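Local atomic coordinates of outer surface protein (Bacillus cereus ATCC 14579, PDB entry 1X7F), a protein that probably acts as a 6-phospho-N-acetylmuramidase, a glycosidase of cell-wall sugar recycling. Residues A[308-313]-A[338-343]; A[274-279]-A[287-292]; A[207-212]-A[249-254]. All blocks are in the same frame, centred on the assembly; numbering follows the deposited sequence.

Contact 1 of 3, residues A[308-313]-A[338-343]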
# COMPACT_ATOMS: atom_id res chain seq x y z
N GLU A 308 23.36 10.61 -11.34
CA GLU A 308 23.55 9.96 -12.63
C GLU A 308 22.85 10.68 -13.80
O GLU A 308 23.26 10.54 -14.94
CB GLU A 308 23.10 8.49 -12.57
CG GLU A 308 23.89 7.63 -11.60
CD GLU A 308 25.32 7.39 -12.07
OE1 GLU A 308 25.53 6.55 -13.00
OE2 GLU A 308 26.25 8.03 -11.52
N VAL A 309 21.82 11.45 -13.50
CA VAL A 309 21.09 12.24 -14.51
C VAL A 309 21.96 13.27 -15.22
O VAL A 309 21.82 13.47 -16.43
CB VAL A 309 19.82 12.93 -13.88
CG1 VAL A 309 19.47 14.24 -14.58
CG2 VAL A 309 18.65 11.99 -13.92
N ARG A 310 22.88 13.90 -14.48
CA ARG A 310 23.69 15.01 -15.02
C ARG A 310 24.80 14.58 -15.97
O ARG A 310 25.46 15.43 -16.57
CB ARG A 310 24.24 15.91 -13.90
CG ARG A 310 25.49 15.41 -13.21
CD ARG A 310 25.85 16.17 -11.94
NE ARG A 310 26.55 15.30 -11.00
CZ ARG A 310 27.86 15.30 -10.80
NH1 ARG A 310 28.65 16.12 -11.48
NH2 ARG A 310 28.39 14.47 -9.92
N LYS A 311 25.02 13.28 -16.11
CA LYS A 311 25.90 12.74 -17.14
C LYS A 311 25.24 12.77 -18.52
O LYS A 311 25.90 13.04 -19.52
CB LYS A 311 26.31 11.31 -16.80
CG LYS A 311 27.47 11.21 -15.82
CD LYS A 311 28.18 9.85 -15.96
CE LYS A 311 27.36 8.73 -15.32
NZ LYS A 311 27.02 9.09 -13.91
N LYS A 312 23.94 12.47 -18.55
CA LYS A 312 23.18 12.48 -19.80
C LYS A 312 22.78 13.87 -20.25
O LYS A 312 22.52 14.09 -21.43
CB LYS A 312 21.92 11.61 -19.67
CG LYS A 312 22.20 10.14 -19.45
CD LYS A 312 20.94 9.41 -18.98
CE LYS A 312 20.08 8.98 -20.14
NZ LYS A 312 20.81 7.99 -21.01
N TYR A 313 22.72 14.82 -19.31
CA TYR A 313 22.14 16.13 -19.60
C TYR A 313 23.12 17.29 -19.56
O TYR A 313 22.73 18.44 -19.75
CB TYR A 313 20.91 16.37 -18.71
CG TYR A 313 19.74 15.46 -19.10
CD1 TYR A 313 19.50 14.27 -18.41
CD2 TYR A 313 18.92 15.78 -20.18
CE1 TYR A 313 18.44 13.42 -18.78
CE2 TYR A 313 17.85 14.95 -20.55
CZ TYR A 313 17.62 13.77 -19.85
OH TYR A 313 16.58 12.96 -20.23
N PHE A 338 25.81 26.30 -13.00
CA PHE A 338 26.18 25.40 -11.90
C PHE A 338 27.40 24.50 -12.21
O PHE A 338 27.65 23.53 -11.49
CB PHE A 338 24.98 24.56 -11.43
CG PHE A 338 24.89 24.41 -9.91
CD1 PHE A 338 25.96 24.72 -9.08
CD2 PHE A 338 23.72 23.91 -9.32
CE1 PHE A 338 25.88 24.57 -7.69
CE2 PHE A 338 23.63 23.76 -7.93
CZ PHE A 338 24.72 24.11 -7.12
N GLY A 339 28.16 24.84 -13.26
CA GLY A 339 29.38 24.11 -13.65
C GLY A 339 29.26 22.59 -13.62
O GLY A 339 28.45 22.01 -14.33
N LYS A 340 30.06 21.96 -12.77
CA LYS A 340 30.01 20.51 -12.48
C LYS A 340 28.59 19.97 -12.18
O LYS A 340 28.30 18.79 -12.40
CB LYS A 340 30.94 20.25 -11.27
CG LYS A 340 31.11 18.81 -10.81
CD LYS A 340 32.33 18.16 -11.45
CE LYS A 340 32.41 16.67 -11.09
NZ LYS A 340 32.02 16.38 -9.67
N TYR A 341 27.70 20.82 -11.68
CA TYR A 341 26.39 20.38 -11.20
C TYR A 341 25.24 20.72 -12.13
O TYR A 341 24.09 20.44 -11.83
CB TYR A 341 26.14 20.87 -9.75
CG TYR A 341 27.26 20.42 -8.86
CD1 TYR A 341 28.22 21.32 -8.41
CD2 TYR A 341 27.43 19.06 -8.57
CE1 TYR A 341 29.28 20.89 -7.65
CE2 TYR A 341 28.50 18.62 -7.81
CZ TYR A 341 29.41 19.55 -7.35
OH TYR A 341 30.48 19.14 -6.61
N LYS A 342 25.54 21.34 -13.27
CA LYS A 342 24.56 21.53 -14.32
C LYS A 342 23.93 20.17 -14.71
O LYS A 342 24.64 19.19 -14.98
CB LYS A 342 25.21 22.16 -15.55
CG LYS A 342 24.28 22.24 -16.78
CD LYS A 342 24.99 22.89 -17.94
CE LYS A 342 24.42 22.43 -19.23
NZ LYS A 342 25.28 22.80 -20.39
N GLY A 343 22.60 20.14 -14.72
CA GLY A 343 21.86 18.95 -15.11
C GLY A 343 21.63 18.03 -13.92
O GLY A 343 21.02 16.99 -14.09
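Arg310 spans from helix 309-313 to the loop 338-343, meeting it at both ends of its side chain: the guanidinium reaches Lys340 and Tyr341, and CB rests on Gly343. Its CG sits between the backbone N and the carbonyl carbon (chi1 82°), and from there the chain runs extended to NE, carrying the guanidinium out to Lys340. The polar part across the contact is one hydrogen bond, from Arg310 NH1 to Lys340 O at 2.8 Å. It is bent, with 135° at the hydrogen, and neither group lies flat to the other: the nitrogen is tilted 34° from the carbonyl plane, and the oxygen stands out of the guanidinium plane. Arg310 is modelled in two conformers, and this bond is described for one of them.

The two charges here are alike. Lys340 is bent along its chain, which brings its NZ to 3.8 Å from Arg310 NH1, a proximity that probably weakens the grip; Glu344 offers Arg310 a long, weak ion pair. Tyr341 sends CD2 over one face of the guanidinium, towards its rim, while its own ring is met obliquely.

The loop joins antiparallel neighbours 330-334 and 345-348 of the C-terminal mixed sheet, a hairpin connection, and the helix follows edge strand 303-306, which lies next to 345-348. The contact thus ties the hairpin loop to the short helix at one margin of that sheet.

Close packing around Gly343 supplies the rest. Gly343, with a positive phi, has no side chain to hold the two segments apart, and its CA comes to 4.3 Å from Arg310 CA. Arg310 CB lies 3.4 Å from Gly343 C, and the branch CG1 of Val309 presses on Gly343 O at 3.2 Å. Lys342 runs extended past Tyr313, and its amine hydrogen-bonds to the backbone oxygen of Lys314.

Contact 2 of 3, residues A[274-279]-A[287-292]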
# COMPACT_ATOMS: atom_id res chain seq x y z
N VAL A 274 4.45 14.47 -9.79
CA VAL A 274 5.06 15.79 -10.00
C VAL A 274 4.11 16.68 -10.82
O VAL A 274 3.43 16.22 -11.75
CB VAL A 274 6.47 15.67 -10.69
CG1 VAL A 274 6.35 15.06 -12.11
CG2 VAL A 274 7.20 17.02 -10.76
N HIS A 275 4.06 17.96 -10.43
CA HIS A 275 3.40 18.99 -11.21
C HIS A 275 4.47 19.97 -11.68
O HIS A 275 5.20 20.55 -10.87
CB HIS A 275 2.36 19.74 -10.37
CG HIS A 275 1.28 18.87 -9.80
ND1 HIS A 275 0.12 18.58 -10.48
CD2 HIS A 275 1.19 18.23 -8.61
CE1 HIS A 275 -0.64 17.79 -9.74
NE2 HIS A 275 -0.02 17.57 -8.60
N PHE A 276 4.57 20.16 -12.99
CA PHE A 276 5.53 21.09 -13.56
C PHE A 276 5.12 22.55 -13.47
O PHE A 276 3.94 22.88 -13.55
CB PHE A 276 5.81 20.71 -15.02
CG PHE A 276 6.53 19.42 -15.15
CD1 PHE A 276 5.89 18.29 -15.67
CD2 PHE A 276 7.85 19.31 -14.72
CE1 PHE A 276 6.56 17.07 -15.77
CE2 PHE A 276 8.53 18.10 -14.81
CZ PHE A 276 7.89 16.98 -15.34
N VAL A 277 6.12 23.43 -13.30
CA VAL A 277 5.88 24.87 -13.46
C VAL A 277 5.73 25.20 -14.95
O VAL A 277 6.25 24.46 -15.80
CB VAL A 277 7.00 25.76 -12.82
CG1 VAL A 277 7.17 25.42 -11.35
CG2 VAL A 277 8.34 25.65 -13.59
N ASP A 278 5.04 26.29 -15.26
CA ASP A 278 4.85 26.74 -16.65
C ASP A 278 6.15 26.90 -17.44
O ASP A 278 6.19 26.67 -18.65
CB ASP A 278 4.08 28.07 -16.68
CG ASP A 278 2.63 27.94 -16.23
OD1 ASP A 278 2.09 26.80 -16.20
OD2 ASP A 278 1.94 28.93 -15.89
N GLU A 279 7.21 27.28 -16.74
CA GLU A 279 8.49 27.59 -17.36
C GLU A 279 9.37 26.37 -17.66
O GLU A 279 10.41 26.51 -18.32
CB GLU A 279 9.26 28.59 -16.47
CG GLU A 279 8.53 29.92 -16.24
CD GLU A 279 7.31 29.80 -15.31
OE1 GLU A 279 7.36 29.04 -14.31
OE2 GLU A 279 6.29 30.48 -15.59
N ALA A 287 14.34 14.88 -18.33
CA ALA A 287 15.22 14.55 -17.19
C ALA A 287 14.39 14.07 -16.00
O ALA A 287 14.79 13.16 -15.30
CB ALA A 287 16.06 15.76 -16.78
N THR A 288 13.24 14.69 -15.79
CA THR A 288 12.37 14.34 -14.67
C THR A 288 11.65 13.01 -14.88
O THR A 288 11.66 12.15 -13.99
CB THR A 288 11.35 15.49 -14.46
OG1 THR A 288 12.07 16.70 -14.14
CG2 THR A 288 10.45 15.20 -13.23
N LEU A 289 11.03 12.84 -16.06
CA LEU A 289 10.06 11.77 -16.31
C LEU A 289 10.63 10.50 -16.93
O LEU A 289 10.10 9.41 -16.73
CB LEU A 289 8.93 12.26 -17.21
CG LEU A 289 8.03 13.41 -16.78
CD1 LEU A 289 7.07 13.75 -17.94
CD2 LEU A 289 7.27 13.05 -15.53
N GLN A 290 11.70 10.66 -17.71
CA GLN A 290 12.21 9.56 -18.52
C GLN A 290 13.27 8.76 -17.77
O GLN A 290 13.68 7.70 -18.22
CB GLN A 290 12.76 10.09 -19.86
CG GLN A 290 12.77 9.05 -20.94
CD GLN A 290 13.16 9.59 -22.30
OE1 GLN A 290 14.29 9.39 -22.75
NE2 GLN A 290 12.22 10.28 -22.97
N GLU A 291 13.69 9.28 -16.63
CA GLU A 291 14.78 8.67 -15.89
C GLU A 291 14.29 7.87 -14.70
O GLU A 291 13.38 8.30 -13.99
CB GLU A 291 15.75 9.75 -15.37
CG GLU A 291 16.28 10.71 -16.44
CD GLU A 291 17.05 10.01 -17.53
OE1 GLU A 291 17.85 9.11 -17.19
OE2 GLU A 291 16.86 10.35 -18.73
N LEU A 292 14.90 6.71 -14.49
CA LEU A 292 14.85 6.03 -13.22
C LEU A 292 15.89 6.68 -12.31
O LEU A 292 17.10 6.51 -12.49
CB LEU A 292 15.13 4.53 -13.42
CG LEU A 292 15.21 3.61 -12.19
CD1 LEU A 292 14.06 3.86 -11.20
CD2 LEU A 292 15.26 2.14 -12.63
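Phe276 points the far end of its ring at the helix, between Thr288 and Leu289, which come to meet it from the opposite direction. Both are met at the ring edge: Leu289 CG and Thr288 CB lie near the ring plane. Atom CZ serves both neighbours, standing 3.8 Å from Thr288 CG2 and 3.9 Å from Leu289 CG. On one flank of CZ, Phe276 CE1 touches Leu289 CD1 at 4.0 Å; on the other, Phe276 CE2 lies 3.9 Å from Thr288 CB. With CG opposite the carbonyl carbon about the first torsion (chi1 -68°), the ring projects from the strand towards the helix.

Thr288 divides its two branches between different tasks. Its methyl CG2, anti to the backbone N, turns to the Phe276 ring, whereas OG1 hydrogen-bonds to the backbone oxygen of Glu284 one turn earlier, so the polar end is paired within its own helix and the methyl serves the apolar side.

Val274, two residues before Phe276 and likewise directed at the helix, meets Leu289 at an oblique crossing. Its CG1 lies 4.1 Å from Leu289 CD2 and 4.3 Å from Thr288 CG2, which makes this flank slightly looser than the Phe276 one. Val361 and Cys383, from the two strands bordering 270-276, also touch Thr288 and extend the packing to the neighbouring strands.

With no hydrogen bond across it, the contact is apolar alpha/beta packing: helix 282-289, reached through the loop that follows strand 270-276, lies against one face of the mixed sheet of the C-terminal domain.

Contact 3 of 3, residues A[207-212]-A[249-254]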
# COMPACT_ATOMS: atom_id res chain seq x y z
N HIS A 207 -12.97 6.60 -0.64
CA HIS A 207 -13.72 7.81 -0.32
C HIS A 207 -15.08 7.86 -1.03
O HIS A 207 -15.83 8.82 -0.88
CB HIS A 207 -12.85 9.05 -0.59
CG HIS A 207 -11.57 9.04 0.19
ND1 HIS A 207 -11.54 9.03 1.57
CD2 HIS A 207 -10.28 8.95 -0.22
CE1 HIS A 207 -10.28 8.98 1.98
NE2 HIS A 207 -9.50 8.92 0.91
N VAL A 208 -15.39 6.79 -1.76
CA VAL A 208 -16.67 6.63 -2.42
C VAL A 208 -17.50 5.56 -1.70
O VAL A 208 -18.69 5.76 -1.46
CB VAL A 208 -16.48 6.28 -3.93
CG1 VAL A 208 -17.81 6.15 -4.64
CG2 VAL A 208 -15.62 7.34 -4.64
N ALA A 209 -16.86 4.44 -1.36
CA ALA A 209 -17.49 3.31 -0.68
C ALA A 209 -18.35 3.70 0.52
O ALA A 209 -17.95 4.54 1.34
CB ALA A 209 -16.43 2.29 -0.28
N ASN A 210 -19.53 3.09 0.62
CA ASN A 210 -20.51 3.37 1.68
C ASN A 210 -20.77 2.23 2.66
O ASN A 210 -21.49 2.42 3.63
CB ASN A 210 -21.83 3.83 1.07
CG ASN A 210 -21.75 5.26 0.57
OD1 ASN A 210 -21.07 6.10 1.18
ND2 ASN A 210 -22.43 5.55 -0.54
N ILE A 211 -20.19 1.05 2.40
CA ILE A 211 -20.48 -0.15 3.18
C ILE A 211 -19.29 -0.59 4.03
O ILE A 211 -18.16 -0.69 3.54
CB ILE A 211 -20.94 -1.33 2.26
CG1 ILE A 211 -22.18 -0.93 1.45
CG2 ILE A 211 -21.20 -2.60 3.08
CD1 ILE A 211 -22.44 -1.83 0.24
N GLY A 212 -19.56 -0.84 5.31
CA GLY A 212 -18.62 -1.50 6.21
C GLY A 212 -19.42 -2.52 7.02
O GLY A 212 -20.61 -2.68 6.79
N ILE A 249 -8.65 -2.78 0.06
CA ILE A 249 -9.68 -1.76 0.37
C ILE A 249 -10.67 -2.34 1.39
O ILE A 249 -11.31 -3.35 1.12
CB ILE A 249 -10.43 -1.32 -0.92
CG1 ILE A 249 -9.42 -1.00 -2.04
CG2 ILE A 249 -11.39 -0.16 -0.61
CD1 ILE A 249 -10.03 -0.71 -3.37
N GLY A 250 -10.79 -1.67 2.54
CA GLY A 250 -11.56 -2.15 3.67
C GLY A 250 -13.06 -1.93 3.57
O GLY A 250 -13.83 -2.73 4.09
N ASN A 251 -13.47 -0.84 2.92
CA ASN A 251 -14.90 -0.60 2.65
C ASN A 251 -15.31 -0.94 1.21
O ASN A 251 -14.46 -1.08 0.34
CB ASN A 251 -15.34 0.84 3.08
CG ASN A 251 -14.35 1.96 2.66
OD1 ASN A 251 -14.56 3.13 2.97
ND2 ASN A 251 -13.29 1.60 1.96
N ALA A 252 -16.62 -1.06 0.96
CA ALA A 252 -17.16 -1.38 -0.38
C ALA A 252 -18.27 -0.39 -0.73
O ALA A 252 -18.97 0.06 0.17
CB ALA A 252 -17.71 -2.82 -0.42
N TYR A 253 -18.47 -0.03 -2.00
CA TYR A 253 -17.67 -0.46 -3.15
C TYR A 253 -16.80 0.71 -3.54
O TYR A 253 -17.29 1.84 -3.64
CB TYR A 253 -18.60 -0.76 -4.34
CG TYR A 253 -19.59 -1.86 -4.08
CD1 TYR A 253 -20.96 -1.60 -3.98
CD2 TYR A 253 -19.15 -3.17 -3.91
CE1 TYR A 253 -21.87 -2.63 -3.72
CE2 TYR A 253 -20.04 -4.20 -3.66
CZ TYR A 253 -21.38 -3.93 -3.57
OH TYR A 253 -22.23 -4.98 -3.32
N ALA A 254 -15.51 0.45 -3.77
CA ALA A 254 -14.65 1.47 -4.35
C ALA A 254 -15.17 1.76 -5.75
O ALA A 254 -15.72 0.88 -6.41
CB ALA A 254 -13.18 0.99 -4.39
O HOH W 1 -20.68 1.84 -1.95
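Ile211 and Ala252 face each other as an antiparallel hydrogen-bonded pair, an isolated bridge between two loops. Ile211 N donates to Ala252 O at 2.7 Å, and Ala252 N returns a nearly straight bond (166°) to Ile211 O at 3.0 Å. Asn210 N also reaches Ala252 O, at 3.1 Å but weakly, so two residues face one: a classic beta bulge, with a cis peptide between Ala252 and Tyr253. One water accepts from both Asn210 N (3.1 Å) and Tyr253 N (2.9 Å), linking the loops beside the bulge. Ala209 CB packs on the backbone, 3.3 Å from Ala252 C, and Ile211 lies alongside Tyr253, its CD1 4.1 Å from Tyr253 CE1.

The loops leave the C-terminal ends of neighbouring parallel strands 201-204 and 246-249. Alternating strands and helices make the domain consistent with a TIM-barrel type fold, in which active sites lie at this end.

Further out, the Tyr253 side chain is fixed by hydrogen bonds between its OH and Ser38 OG and Asp43 OD1, and by edge-to-face packing with Tyr46. Ser206 OG binds the backbone nitrogens of Val208 and Ala209, and Glu258 that of His207.

In the fold
Along the chain the contacts follow in series: contact 3 closes first, then contact 2, then contact 1. Contact 3 belongs to the N-terminal parallel-sheet domain, and its centre lies about 34 Å from that of contact 2 and about 47 Å from that of contact 1, without touching either. Contacts 1 and 2 share the C-terminal domain and its mixed sheet, their centres about 15 Å apart. They meet directly: Tyr313 OH forms a probable hydrogen bond with Glu291 OE2, and Tyr313 packs on Ala287, so helices 282-289 and 309-313 are neighbours. The contacts thus sample two different domains, with the loops at the C-terminal ends of the parallel strands remote from both C-terminal contacts.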